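PDB 1E9S: conjugal transfer protein TRWB from Escherichia coli, which probably couples DNA processing to the type IV secretion channel in bacterial conjugation, as a hexameric P-loop ATPase that moves DNA out of the donor cell. Local coordinates for residues Leu69-Ala74 with Gly91-Lys96; Gly81-Ile86 with Gly240-Ile245; Gly98-Ile103 with Asn427-Phe432; Ser233-Pro238 with Thr268-Leu273; Trp282-Glu287 with Arg310-Leu315. All blocks are in the same frame, centred on the assembly; numbering follows the deposited sequence.

Interaction 1: residues Leu69-Ala74 with Gly91-Lys96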
# COMPACT_ATOMS: atom_id res chain seq x y z
N LEU A 69 -19.05 -28.75 17.71
CA LEU A 69 -18.18 -28.22 18.75
C LEU A 69 -18.87 -27.19 19.63
O LEU A 69 -18.80 -27.28 20.85
CB LEU A 69 -16.93 -27.61 18.10
CG LEU A 69 -15.82 -27.14 19.02
CD1 LEU A 69 -14.61 -26.86 18.16
CD2 LEU A 69 -16.22 -25.90 19.79
N LEU A 70 -19.54 -26.22 19.02
CA LEU A 70 -20.24 -25.19 19.78
C LEU A 70 -21.39 -25.79 20.56
O LEU A 70 -21.66 -25.39 21.69
CB LEU A 70 -20.75 -24.11 18.84
CG LEU A 70 -19.79 -22.95 18.50
CD1 LEU A 70 -18.38 -23.44 18.18
CD2 LEU A 70 -20.36 -22.20 17.31
N ARG A 71 -22.06 -26.75 19.95
CA ARG A 71 -23.19 -27.45 20.56
C ARG A 71 -22.72 -28.17 21.85
O ARG A 71 -23.36 -28.06 22.90
CB ARG A 71 -23.73 -28.46 19.54
CG ARG A 71 -25.15 -28.95 19.72
CD ARG A 71 -26.11 -28.34 18.69
NE ARG A 71 -25.71 -28.52 17.30
CZ ARG A 71 -25.42 -29.68 16.72
NH1 ARG A 71 -25.49 -30.81 17.42
NH2 ARG A 71 -25.08 -29.72 15.44
N GLU A 72 -21.60 -28.89 21.76
CA GLU A 72 -21.05 -29.61 22.91
C GLU A 72 -20.55 -28.67 23.99
O GLU A 72 -20.68 -28.94 25.18
CB GLU A 72 -19.88 -30.49 22.45
CG GLU A 72 -18.98 -30.93 23.59
CD GLU A 72 -17.75 -31.68 23.11
OE1 GLU A 72 -17.69 -32.00 21.89
OE2 GLU A 72 -16.85 -31.94 23.95
N LEU A 73 -19.97 -27.56 23.57
CA LEU A 73 -19.45 -26.57 24.50
C LEU A 73 -20.61 -25.96 25.27
O LEU A 73 -20.54 -25.78 26.48
CB LEU A 73 -18.71 -25.48 23.72
CG LEU A 73 -17.43 -24.92 24.32
CD1 LEU A 73 -16.92 -23.80 23.44
CD2 LEU A 73 -17.70 -24.44 25.72
N ALA A 74 -21.69 -25.63 24.56
CA ALA A 74 -22.87 -25.05 25.18
C ALA A 74 -23.53 -26.04 26.13
O ALA A 74 -23.91 -25.69 27.24
CB ALA A 74 -23.85 -24.61 24.12
N GLY A 91 -32.09 -20.27 14.96
CA GLY A 91 -32.60 -20.81 16.20
C GLY A 91 -32.25 -22.26 16.45
O GLY A 91 -32.99 -22.96 17.13
N ASP A 92 -31.12 -22.72 15.92
CA ASP A 92 -30.71 -24.09 16.13
C ASP A 92 -30.38 -24.41 17.59
O ASP A 92 -30.78 -25.45 18.11
CB ASP A 92 -29.49 -24.43 15.28
CG ASP A 92 -28.98 -25.84 15.55
OD1 ASP A 92 -29.71 -26.81 15.22
OD2 ASP A 92 -27.87 -25.98 16.12
N MET A 93 -29.64 -23.53 18.24
CA MET A 93 -29.28 -23.73 19.64
C MET A 93 -30.51 -23.61 20.52
O MET A 93 -30.60 -24.27 21.55
CB MET A 93 -28.25 -22.68 20.06
CG MET A 93 -26.98 -22.73 19.26
SD MET A 93 -26.02 -24.20 19.60
CE MET A 93 -25.36 -23.79 21.22
N LEU A 94 -31.45 -22.76 20.11
CA LEU A 94 -32.69 -22.54 20.85
C LEU A 94 -33.50 -23.81 20.88
O LEU A 94 -33.95 -24.24 21.93
CB LEU A 94 -33.50 -21.43 20.17
CG LEU A 94 -34.92 -21.12 20.68
CD1 LEU A 94 -34.87 -20.50 22.08
CD2 LEU A 94 -35.60 -20.16 19.72
N SER A 95 -33.69 -24.40 19.71
CA SER A 95 -34.47 -25.62 19.58
C SER A 95 -33.89 -26.79 20.38
O SER A 95 -34.64 -27.67 20.81
CB SER A 95 -34.60 -26.02 18.11
OG SER A 95 -33.37 -26.42 17.57
N LYS A 96 -32.58 -26.80 20.59
CA LYS A 96 -31.95 -27.89 21.33
C LYS A 96 -31.78 -27.61 22.82
O LYS A 96 -31.92 -28.52 23.64
CB LYS A 96 -30.57 -28.21 20.73
CG LYS A 96 -30.50 -28.41 19.23
CD LYS A 96 -31.11 -29.73 18.83
CE LYS A 96 -30.91 -30.02 17.36
NZ LYS A 96 -31.56 -31.32 16.98
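The flat groups of Arg-71 and Asp-92 stand nearly upright to each other, their planes 79° apart, and the carboxylate oxygen OD2 comes in aslant to the guanidinium instead of squarely onto a face or edge. It pairs with NE of Arg-71 as a salt bridge of 3.5 Å between NE and OD2, held by charge without a hydrogen bond. CG of Asp-92 lies opposite its own backbone N (chi1 176°), which carries the acid toward the arginine. Beneath this partly exposed pair the contact is apolar. The chain of Met-93 folds at chi2 and chi3, bringing its methyl CE to 3.4 Å from CB of Ala-74, and its SD lies 4.2 Å from CD of Arg-71. A flexible thioether suits this place, because the helices are well apart, with axes 11.4 Å at closest approach, and alanine reaches only a little way. CD of Arg-71 also meets CG of Lys-96, whose NZ turns elsewhere, to the carbonyl of Phe-425. Asp-88 accepts bonds from the N atoms of Met-93 and Leu-94. Two helices joined through strand 83-89 and packed on one side of it, the first following the likely Walker A loop, are an arrangement of the P-loop NTPase fold.

Interaction 2: residues Gly81-Ile86 with Gly240-Ile245; sequences GDRMVI and GGNLFI
Ile-86 and Leu-243 sit in the tight part of this parallel pairing, where Ile-86 N gives a straight bond of 2.8 Å to Leu-243 O. Leu-243 N binds Met-84 O at 3.0 Å, and Ile-245 N binds Ile-86 O. Apolar side chains fill both faces: CG1 of Val-85 lies 3.9 Å from CD1 of Leu-243, and on the other face Ile-86 reaches alongside the ring of Phe-244. Toward Gly-240 the strands part and side chains replace the backbone bonds. OD1 of Asn-242 takes Met-84 N from above its carbonyl plane, and a water gives a bond to Asp-82 O and a weak one to that same OD1. Arg-83 bends at chi3 (74°), setting NE in line with Gly-241 O, 2.8 Å away and in the guanidinium plane. NH2 donates to Trp-234 O, and the charge makes a cation-pi contact with that indole. Gly-240 passes over one guanidinium face, where a CB would strike Arg-83 NH2. A leucine for Arg-83 would probably leave both carbonyls without this donor and the indole without its cation. The pair is flanked in the sheet by strands 281-285 and 103-105, while helices 66-79 and 92-97 cover the face that carries Met-84, Ile-86 and Phe-244.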
# COMPACT_ATOMS: atom_id res chain seq x y z
N GLY A 81 -24.45 -25.36 34.87
CA GLY A 81 -25.28 -24.26 35.34
C GLY A 81 -24.84 -22.87 34.91
O GLY A 81 -25.26 -21.88 35.49
N ASP A 82 -23.99 -22.79 33.89
CA ASP A 82 -23.50 -21.51 33.40
C ASP A 82 -24.59 -20.78 32.63
O ASP A 82 -25.50 -21.40 32.08
CB ASP A 82 -22.32 -21.70 32.43
CG ASP A 82 -21.17 -22.47 33.03
OD1 ASP A 82 -21.27 -22.93 34.18
OD2 ASP A 82 -20.13 -22.61 32.35
N ARG A 83 -24.51 -19.45 32.60
CA ARG A 83 -25.47 -18.65 31.85
C ARG A 83 -24.82 -18.29 30.53
O ARG A 83 -23.60 -18.33 30.42
CB ARG A 83 -25.83 -17.38 32.61
CG ARG A 83 -26.75 -17.64 33.74
CD ARG A 83 -27.21 -16.35 34.35
NE ARG A 83 -28.18 -15.65 33.53
CZ ARG A 83 -28.49 -14.37 33.71
NH1 ARG A 83 -27.91 -13.69 34.68
NH2 ARG A 83 -29.39 -13.78 32.94
N MET A 84 -25.62 -17.95 29.53
CA MET A 84 -25.03 -17.59 28.26
C MET A 84 -25.92 -16.84 27.28
O MET A 84 -27.14 -16.94 27.33
CB MET A 84 -24.49 -18.84 27.59
CG MET A 84 -25.50 -19.93 27.39
SD MET A 84 -24.60 -21.47 27.21
CE MET A 84 -25.51 -22.25 25.96
N VAL A 85 -25.27 -16.07 26.42
CA VAL A 85 -25.94 -15.31 25.38
C VAL A 85 -25.47 -16.00 24.12
O VAL A 85 -24.27 -16.16 23.92
CB VAL A 85 -25.47 -13.85 25.36
CG1 VAL A 85 -26.14 -13.08 24.23
CG2 VAL A 85 -25.79 -13.19 26.68
N ILE A 86 -26.40 -16.43 23.29
CA ILE A 86 -26.03 -17.12 22.08
C ILE A 86 -26.53 -16.47 20.80
O ILE A 86 -27.74 -16.31 20.61
CB ILE A 86 -26.54 -18.58 22.11
CG1 ILE A 86 -25.99 -19.27 23.35
CG2 ILE A 86 -26.10 -19.33 20.85
CD1 ILE A 86 -26.42 -20.68 23.47
N GLY A 240 -32.16 -15.20 35.54
CA GLY A 240 -32.66 -14.69 34.27
C GLY A 240 -32.66 -15.72 33.16
O GLY A 240 -33.38 -15.57 32.17
N GLY A 241 -31.84 -16.75 33.32
CA GLY A 241 -31.77 -17.79 32.31
C GLY A 241 -30.76 -17.44 31.24
O GLY A 241 -29.77 -16.76 31.51
N ASN A 242 -31.01 -17.91 30.03
CA ASN A 242 -30.10 -17.65 28.92
C ASN A 242 -30.79 -16.81 27.86
O ASN A 242 -32.01 -16.75 27.79
CB ASN A 242 -29.60 -18.97 28.35
CG ASN A 242 -28.98 -19.86 29.42
OD1 ASN A 242 -28.24 -19.39 30.27
ND2 ASN A 242 -29.29 -21.15 29.38
N LEU A 243 -29.99 -16.16 27.02
CA LEU A 243 -30.52 -15.30 25.97
C LEU A 243 -30.16 -15.87 24.61
O LEU A 243 -29.00 -16.19 24.35
CB LEU A 243 -29.93 -13.90 26.12
CG LEU A 243 -30.61 -12.67 25.52
CD1 LEU A 243 -29.58 -11.57 25.44
CD2 LEU A 243 -31.17 -12.96 24.14
N PHE A 244 -31.15 -16.00 23.75
CA PHE A 244 -30.93 -16.50 22.40
C PHE A 244 -31.27 -15.44 21.38
O PHE A 244 -32.42 -15.04 21.24
CB PHE A 244 -31.79 -17.74 22.11
CG PHE A 244 -31.43 -18.93 22.93
CD1 PHE A 244 -31.93 -19.08 24.23
CD2 PHE A 244 -30.61 -19.93 22.41
CE1 PHE A 244 -31.61 -20.19 25.00
CE2 PHE A 244 -30.29 -21.05 23.17
CZ PHE A 244 -30.79 -21.18 24.47
N ILE A 245 -30.26 -14.96 20.68
CA ILE A 245 -30.45 -13.97 19.65
C ILE A 245 -30.55 -14.78 18.38
O ILE A 245 -29.54 -15.23 17.85
CB ILE A 245 -29.26 -13.00 19.57
CG1 ILE A 245 -29.10 -12.29 20.92
CG2 ILE A 245 -29.50 -11.99 18.44
CD1 ILE A 245 -27.88 -11.43 21.04
O HOH W 1 -28.09 -21.73 32.60

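Interaction 3: residues Gly98-Ile103 with Asn427-Phe432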
# COMPACT_ATOMS: atom_id res chain seq x y z
N GLY A 98 -33.15 -24.51 24.43
CA GLY A 98 -34.07 -23.52 24.97
C GLY A 98 -34.96 -24.05 26.07
O GLY A 98 -35.60 -25.09 25.92
N ARG A 99 -35.00 -23.33 27.19
CA ARG A 99 -35.85 -23.69 28.31
C ARG A 99 -36.96 -22.66 28.37
O ARG A 99 -36.96 -21.69 27.62
CB ARG A 99 -35.07 -23.69 29.60
CG ARG A 99 -34.28 -24.95 29.81
CD ARG A 99 -32.91 -24.59 30.30
NE ARG A 99 -32.94 -23.31 31.02
CZ ARG A 99 -31.87 -22.72 31.54
NH1 ARG A 99 -30.67 -23.29 31.43
NH2 ARG A 99 -31.99 -21.56 32.16
N ASP A 100 -37.91 -22.85 29.28
CA ASP A 100 -39.04 -21.94 29.41
C ASP A 100 -38.67 -20.59 29.98
O ASP A 100 -39.22 -19.57 29.56
CB ASP A 100 -40.13 -22.58 30.28
CG ASP A 100 -40.71 -23.85 29.67
OD1 ASP A 100 -41.23 -23.79 28.54
OD2 ASP A 100 -40.66 -24.91 30.34
N LYS A 101 -37.74 -20.57 30.93
CA LYS A 101 -37.30 -19.33 31.57
C LYS A 101 -36.34 -18.52 30.70
O LYS A 101 -35.98 -17.40 31.05
CB LYS A 101 -36.63 -19.64 32.90
CG LYS A 101 -35.38 -20.47 32.75
CD LYS A 101 -34.68 -20.72 34.06
CE LYS A 101 -34.16 -19.44 34.66
NZ LYS A 101 -33.25 -19.74 35.80
N ASP A 102 -35.91 -19.09 29.58
CA ASP A 102 -34.97 -18.43 28.70
C ASP A 102 -35.58 -17.31 27.85
O ASP A 102 -36.78 -17.31 27.57
CB ASP A 102 -34.29 -19.45 27.79
CG ASP A 102 -33.42 -20.41 28.57
OD1 ASP A 102 -32.97 -20.05 29.67
OD2 ASP A 102 -33.19 -21.53 28.06
N ILE A 103 -34.73 -16.38 27.45
CA ILE A 103 -35.11 -15.21 26.67
C ILE A 103 -34.80 -15.36 25.18
O ILE A 103 -33.86 -16.04 24.80
CB ILE A 103 -34.35 -13.97 27.18
CG1 ILE A 103 -34.58 -13.80 28.68
CG2 ILE A 103 -34.74 -12.74 26.41
CD1 ILE A 103 -36.03 -13.67 29.05
N ASN A 427 -34.90 -32.03 19.86
CA ASN A 427 -35.47 -30.70 19.68
C ASN A 427 -36.47 -30.44 20.80
O ASN A 427 -37.59 -30.91 20.75
CB ASN A 427 -36.18 -30.60 18.33
CG ASN A 427 -35.24 -30.26 17.20
OD1 ASN A 427 -35.63 -30.28 16.03
ND2 ASN A 427 -34.00 -29.93 17.53
N ARG A 428 -36.06 -29.67 21.80
CA ARG A 428 -36.93 -29.37 22.92
C ARG A 428 -37.78 -28.13 22.73
O ARG A 428 -38.58 -27.79 23.59
CB ARG A 428 -36.10 -29.19 24.19
CG ARG A 428 -35.22 -30.33 24.56
CD ARG A 428 -34.75 -30.14 25.98
NE ARG A 428 -34.47 -28.74 26.27
CZ ARG A 428 -34.09 -28.29 27.46
NH1 ARG A 428 -33.94 -29.14 28.47
NH2 ARG A 428 -33.86 -27.00 27.64
N GLN A 429 -37.60 -27.43 21.61
CA GLN A 429 -38.36 -26.21 21.34
C GLN A 429 -38.39 -25.87 19.86
O GLN A 429 -37.45 -26.18 19.13
CB GLN A 429 -37.73 -25.02 22.07
CG GLN A 429 -37.72 -25.09 23.57
CD GLN A 429 -38.62 -24.06 24.20
OE1 GLN A 429 -38.97 -24.18 25.38
NE2 GLN A 429 -38.99 -23.04 23.44
N PRO A 430 -39.47 -25.22 19.39
CA PRO A 430 -39.49 -24.87 17.97
C PRO A 430 -38.46 -23.77 17.75
O PRO A 430 -38.37 -22.84 18.54
CB PRO A 430 -40.93 -24.39 17.76
CG PRO A 430 -41.30 -23.83 19.08
CD PRO A 430 -40.74 -24.85 20.04
N ALA A 431 -37.67 -23.90 16.70
CA ALA A 431 -36.62 -22.93 16.40
C ALA A 431 -37.16 -21.54 16.09
O ALA A 431 -36.64 -20.54 16.57
CB ALA A 431 -35.77 -23.42 15.25
N PHE A 432 -38.22 -21.49 15.30
CA PHE A 432 -38.81 -20.22 14.90
C PHE A 432 -40.33 -20.27 15.00
O PHE A 432 -40.96 -21.18 14.49
CB PHE A 432 -38.35 -19.94 13.47
CG PHE A 432 -38.75 -18.60 12.91
CD1 PHE A 432 -38.37 -17.42 13.54
CD2 PHE A 432 -39.45 -18.53 11.71
CE1 PHE A 432 -38.69 -16.18 12.97
CE2 PHE A 432 -39.78 -17.30 11.14
CZ PHE A 432 -39.40 -16.12 11.78
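The loop that leads from helix 92-97 to the edge strand 103-105 meets the C-terminal tail here, with Gly-98 lying against Arg-428 and Gln-429. The carbonyl oxygen of Gly-98 is the focus. NH2 of Arg-428 gives it a weak hydrogen bond, 3.1 Å from NH2 to Gly-98 O and bent to 139°. Beside that bond, CG of Gln-429 packs on the same oxygen, 3.2 Å from Gly-98 O. With no side chain, Gly-98 lets Gln-429 lie close; a CB would come 3.5 Å from CG of Gln-429, tight but no clash. In Gln-429, CG is opposite the carbonyl carbon (chi1 -63°) and a bend at chi2 lays the amide along the loop. Without CG and its amide, an alanine in place of Gln-429 is likely to leave Gly-98 O covered from this tail by the weak Arg-428 bond, with a gap beside the loop. The loop is tied within itself where OD2 of Asp-102 takes the N of Arg-99 at 2.7 Å from above the carboxylate plane. Strand 103-105 then ends the large mixed sheet of the P-loop NTPase domain at this margin. The guanidinium of Arg-428 presents its edge to the aliphatic stem of Arg-99, NH2 lying 3.7 Å from CD of Arg-99, and the two guanidinium planes are 72° apart. NE of Arg-99 stays 5.1 Å from NH2 of Arg-428, and Asp-102 nearby may ease the like charges.

Interaction 4: residues Ser233-Pro238 with Thr268-Leu273; sequences SWLEDP and TSILSL
Leu-235 points from helix 231-236 toward Ser-269 and Ile-270, its methyl CD1 resting 3.5 Å from CB of Ser-269. The same CD1 meets CG2 of Ile-270 at 4.0 Å. Ile-270 turns its longer branch CG1 between its backbone N and carbonyl carbon (chi1 85°), so that the short CG2 faces the leucine while the rest of the side chain leads elsewhere. Leu-273 reaches back from farther along: CD1 lies 4.1 Å from CB of Leu-235, and CD2 lies 3.7 Å from CG of Glu-236. A serine suits the spot under Leu-235, being short and able to turn its hydroxyl aside. That hydroxyl is hydrogen-bonded to the carbonyl of Val-265, one turn back in its own helix, and to Tyr-130, which hold OG to one side and leave CB facing the leucine. Glu-236 extends beyond CG, and its carboxylate forms a salt bridge with Arg-122, so only its methylene part meets Leu-273. Farther out, Ser-272 is held by Arg-129 and by Asp-250 of a neighbouring subunit. With no hydrogen bond crossing between 233-238 and 268-273, the two segments are matched by the shapes of methyl and methylene groups, while the polar ends find their partners outside.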
# COMPACT_ATOMS: atom_id res chain seq x y z
N SER A 233 -30.33 -5.44 32.93
CA SER A 233 -31.04 -6.00 34.07
C SER A 233 -30.98 -7.52 34.00
O SER A 233 -30.80 -8.20 35.00
CB SER A 233 -32.49 -5.55 34.05
OG SER A 233 -32.57 -4.15 34.12
N TRP A 234 -31.15 -8.04 32.79
CA TRP A 234 -31.10 -9.47 32.57
C TRP A 234 -29.76 -10.03 33.07
O TRP A 234 -29.71 -11.06 33.74
CB TRP A 234 -31.27 -9.78 31.08
CG TRP A 234 -31.07 -11.22 30.75
CD1 TRP A 234 -31.97 -12.24 30.94
CD2 TRP A 234 -29.89 -11.83 30.22
NE1 TRP A 234 -31.42 -13.44 30.55
CE2 TRP A 234 -30.14 -13.21 30.11
CE3 TRP A 234 -28.64 -11.33 29.83
CZ2 TRP A 234 -29.18 -14.11 29.62
CZ3 TRP A 234 -27.69 -12.22 29.34
CH2 TRP A 234 -27.97 -13.60 29.24
N LEU A 235 -28.68 -9.33 32.75
CA LEU A 235 -27.34 -9.74 33.17
C LEU A 235 -27.20 -9.75 34.69
O LEU A 235 -26.43 -10.54 35.24
CB LEU A 235 -26.29 -8.79 32.57
CG LEU A 235 -25.90 -8.86 31.09
CD1 LEU A 235 -25.10 -7.64 30.70
CD2 LEU A 235 -25.12 -10.12 30.84
N GLU A 236 -27.94 -8.88 35.36
CA GLU A 236 -27.88 -8.77 36.81
C GLU A 236 -28.76 -9.80 37.53
O GLU A 236 -28.52 -10.13 38.69
CB GLU A 236 -28.27 -7.37 37.24
CG GLU A 236 -27.45 -6.31 36.57
CD GLU A 236 -27.85 -4.93 37.01
OE1 GLU A 236 -29.05 -4.60 36.95
OE2 GLU A 236 -26.93 -4.18 37.42
N ASP A 237 -29.78 -10.30 36.84
CA ASP A 237 -30.68 -11.28 37.42
C ASP A 237 -30.07 -12.67 37.37
O ASP A 237 -29.91 -13.24 36.30
CB ASP A 237 -32.01 -11.27 36.67
CG ASP A 237 -33.01 -12.26 37.24
OD1 ASP A 237 -32.68 -12.96 38.23
OD2 ASP A 237 -34.13 -12.34 36.69
N PRO A 238 -29.72 -13.25 38.53
CA PRO A 238 -29.13 -14.59 38.61
C PRO A 238 -30.02 -15.68 38.02
O PRO A 238 -29.53 -16.68 37.49
CB PRO A 238 -28.92 -14.79 40.10
CG PRO A 238 -28.58 -13.42 40.55
CD PRO A 238 -29.62 -12.58 39.84
N THR A 268 -20.51 -4.11 26.42
CA THR A 268 -20.23 -2.98 27.32
C THR A 268 -20.86 -3.24 28.66
O THR A 268 -20.24 -3.03 29.69
CB THR A 268 -20.83 -1.62 26.88
OG1 THR A 268 -21.57 -1.74 25.67
CG2 THR A 268 -19.76 -0.62 26.76
N SER A 269 -22.11 -3.69 28.63
CA SER A 269 -22.85 -3.95 29.83
C SER A 269 -22.17 -4.82 30.88
O SER A 269 -22.22 -4.49 32.06
CB SER A 269 -24.21 -4.53 29.47
OG SER A 269 -24.92 -3.58 28.71
N ILE A 270 -21.50 -5.90 30.48
CA ILE A 270 -20.87 -6.74 31.50
C ILE A 270 -19.74 -6.00 32.20
O ILE A 270 -19.24 -6.46 33.22
CB ILE A 270 -20.31 -8.11 30.96
CG1 ILE A 270 -18.90 -7.93 30.38
CG2 ILE A 270 -21.28 -8.74 30.01
CD1 ILE A 270 -18.84 -7.22 29.09
N LEU A 271 -19.33 -4.87 31.66
CA LEU A 271 -18.25 -4.09 32.27
C LEU A 271 -18.77 -3.26 33.44
O LEU A 271 -17.99 -2.67 34.18
CB LEU A 271 -17.62 -3.17 31.22
CG LEU A 271 -16.27 -3.59 30.61
CD1 LEU A 271 -16.23 -5.07 30.32
CD2 LEU A 271 -16.05 -2.80 29.35
N SER A 272 -20.09 -3.21 33.61
CA SER A 272 -20.72 -2.46 34.69
C SER A 272 -21.19 -3.38 35.80
O SER A 272 -21.58 -2.91 36.86
CB SER A 272 -21.91 -1.67 34.17
OG SER A 272 -21.51 -0.65 33.28
N LEU A 273 -21.17 -4.68 35.56
CA LEU A 273 -21.61 -5.65 36.55
C LEU A 273 -20.72 -5.66 37.78
O LEU A 273 -19.49 -5.65 37.67
CB LEU A 273 -21.64 -7.05 35.95
CG LEU A 273 -22.67 -7.25 34.85
CD1 LEU A 273 -22.71 -8.70 34.47
CD2 LEU A 273 -24.04 -6.80 35.34

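Interaction 5: residues Trp282-Glu287 with Arg310-Leu315; sequences WLFIDE and RVVAGL
Leu-283 and Val-312 alternate as donor and acceptor at the centre of this parallel pairing. Leu-283 N binds Arg-310 O at 2.7 Å, Val-312 N binds Leu-283 O at 2.9 Å, and Ile-285 N binds Val-312 O at 2.9 Å. The pattern then slips by one residue in a beta bulge. Gly-314 N is shared weakly by two carbonyls, 3.4 Å from Ile-285 O and 3.0 Å from Asp-286 O. Glycine suits this point, since a CB would run into Asp-286 O. On one face CD of Arg-310 lies over the indole of Trp-282, 3.7 Å from the centroid of its five-membered ring, a CH-pi contact made possible by the chain stretched from CG to NE. Val-312 puts its methyl CG2 at the indole edge, 3.5 Å from CZ3 of Trp-282, and its CB over the ring of Phe-284. The polar ends are satisfied beyond the two strands: Trp-282 NE1 donates to Asp-82, and Arg-310 NE forms a salt bridge with Glu-52. Ile-285 and Val-311 pack on the other face. OE2 of Glu-287 forms a salt bridge with Lys-66, which also donates to Leu-315 O. A hydrophobic strand running into Asp-286 and Glu-287, beside the lysine of the likely Walker A loop, is consistent with a Walker B element at the nucleotide site of a P-loop NTPase.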
# COMPACT_ATOMS: atom_id res chain seq x y z
N TRP A 282 -21.27 -16.85 29.18
CA TRP A 282 -20.69 -17.15 27.89
C TRP A 282 -21.31 -16.33 26.78
O TRP A 282 -22.52 -16.14 26.74
CB TRP A 282 -20.90 -18.61 27.52
CG TRP A 282 -20.16 -19.56 28.37
CD1 TRP A 282 -20.54 -20.03 29.58
CD2 TRP A 282 -18.92 -20.19 28.06
NE1 TRP A 282 -19.61 -20.92 30.06
CE2 TRP A 282 -18.60 -21.04 29.14
CE3 TRP A 282 -18.03 -20.11 26.96
CZ2 TRP A 282 -17.43 -21.82 29.17
CZ3 TRP A 282 -16.87 -20.89 26.99
CH2 TRP A 282 -16.58 -21.73 28.09
N LEU A 283 -20.48 -15.84 25.88
CA LEU A 283 -20.97 -15.08 24.75
C LEU A 283 -20.60 -15.91 23.55
O LEU A 283 -19.43 -16.03 23.19
CB LEU A 283 -20.28 -13.72 24.65
CG LEU A 283 -21.02 -12.61 23.87
CD1 LEU A 283 -19.98 -11.70 23.25
CD2 LEU A 283 -21.93 -13.18 22.79
N PHE A 284 -21.60 -16.53 22.94
CA PHE A 284 -21.38 -17.36 21.77
C PHE A 284 -21.67 -16.53 20.54
O PHE A 284 -22.82 -16.32 20.18
CB PHE A 284 -22.29 -18.58 21.77
CG PHE A 284 -21.80 -19.71 22.61
CD1 PHE A 284 -21.88 -19.63 24.00
CD2 PHE A 284 -21.26 -20.85 22.04
CE1 PHE A 284 -21.43 -20.68 24.80
CE2 PHE A 284 -20.81 -21.90 22.84
CZ PHE A 284 -20.90 -21.81 24.22
N ILE A 285 -20.61 -16.05 19.90
CA ILE A 285 -20.76 -15.27 18.69
C ILE A 285 -20.56 -16.26 17.56
O ILE A 285 -19.44 -16.64 17.24
CB ILE A 285 -19.70 -14.19 18.57
CG1 ILE A 285 -19.83 -13.22 19.73
CG2 ILE A 285 -19.85 -13.48 17.25
CD1 ILE A 285 -18.79 -12.16 19.77
N ASP A 286 -21.66 -16.69 16.96
CA ASP A 286 -21.57 -17.65 15.87
C ASP A 286 -20.39 -17.34 14.95
O ASP A 286 -19.33 -17.93 15.08
CB ASP A 286 -22.87 -17.66 15.08
CG ASP A 286 -22.94 -18.84 14.15
OD1 ASP A 286 -22.83 -19.98 14.66
OD2 ASP A 286 -23.09 -18.64 12.92
N GLU A 287 -20.59 -16.42 14.01
CA GLU A 287 -19.54 -16.02 13.08
C GLU A 287 -19.20 -14.56 13.33
O GLU A 287 -19.94 -13.66 12.97
CB GLU A 287 -20.00 -16.21 11.64
CG GLU A 287 -19.78 -17.63 11.15
CD GLU A 287 -18.32 -18.03 11.15
OE1 GLU A 287 -17.45 -17.13 11.21
OE2 GLU A 287 -18.03 -19.24 11.09
N ARG A 310 -16.90 -15.03 29.02
CA ARG A 310 -16.19 -16.04 28.26
C ARG A 310 -16.74 -15.96 26.85
O ARG A 310 -17.93 -16.22 26.63
CB ARG A 310 -16.46 -17.42 28.82
CG ARG A 310 -16.02 -17.60 30.24
CD ARG A 310 -16.90 -18.60 30.93
NE ARG A 310 -16.25 -19.11 32.12
CZ ARG A 310 -15.89 -18.35 33.14
NH1 ARG A 310 -16.15 -17.05 33.13
NH2 ARG A 310 -15.29 -18.91 34.19
N VAL A 311 -15.91 -15.60 25.88
CA VAL A 311 -16.37 -15.47 24.51
C VAL A 311 -15.88 -16.60 23.64
O VAL A 311 -14.72 -16.99 23.70
CB VAL A 311 -15.93 -14.14 23.87
CG1 VAL A 311 -16.51 -14.02 22.49
CG2 VAL A 311 -16.36 -12.97 24.70
N VAL A 312 -16.78 -17.14 22.83
CA VAL A 312 -16.46 -18.20 21.89
C VAL A 312 -16.89 -17.65 20.54
O VAL A 312 -18.07 -17.36 20.32
CB VAL A 312 -17.27 -19.51 22.19
CG1 VAL A 312 -17.02 -20.56 21.11
CG2 VAL A 312 -16.88 -20.08 23.55
N ALA A 313 -15.95 -17.48 19.63
CA ALA A 313 -16.29 -16.95 18.32
C ALA A 313 -15.77 -17.85 17.21
O ALA A 313 -14.74 -18.50 17.34
CB ALA A 313 -15.73 -15.55 18.16
N GLY A 314 -16.52 -17.86 16.10
CA GLY A 314 -16.15 -18.65 14.94
C GLY A 314 -15.59 -17.76 13.85
O GLY A 314 -16.02 -16.62 13.67
N LEU A 315 -14.62 -18.29 13.12
CA LEU A 315 -13.98 -17.56 12.04
C LEU A 315 -13.68 -18.53 10.91
O LEU A 315 -13.59 -19.73 11.14
CB LEU A 315 -12.68 -16.93 12.55
CG LEU A 315 -12.57 -15.41 12.74
CD1 LEU A 315 -13.84 -14.83 13.28
CD2 LEU A 315 -11.41 -15.12 13.68

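In the fold
Interactions 2 and 5 belong to one sheet, joined where strands 83-89 and 281-285 are neighbours: Val-85 N lies 2.8 Å from Trp-282 O. Interaction 1 lies over that sheet, with CB of Ala-74 3.4 Å from CE of Met-84, and Leu-73 against Trp-282 and Val-312. Interaction 3 follows at the sheet's edge, where Asn-242 O lies 2.8 Å from Ile-103 N. Interaction 4 meets interaction 2 through Arg-83 NH2, 2.9 Å from Trp-234 O, and reaches the subunit interface. The probable nucleotide site lies at the Lys-66 end of interaction 5; the centre of interaction 3 is about 20 Å from that of interaction 5.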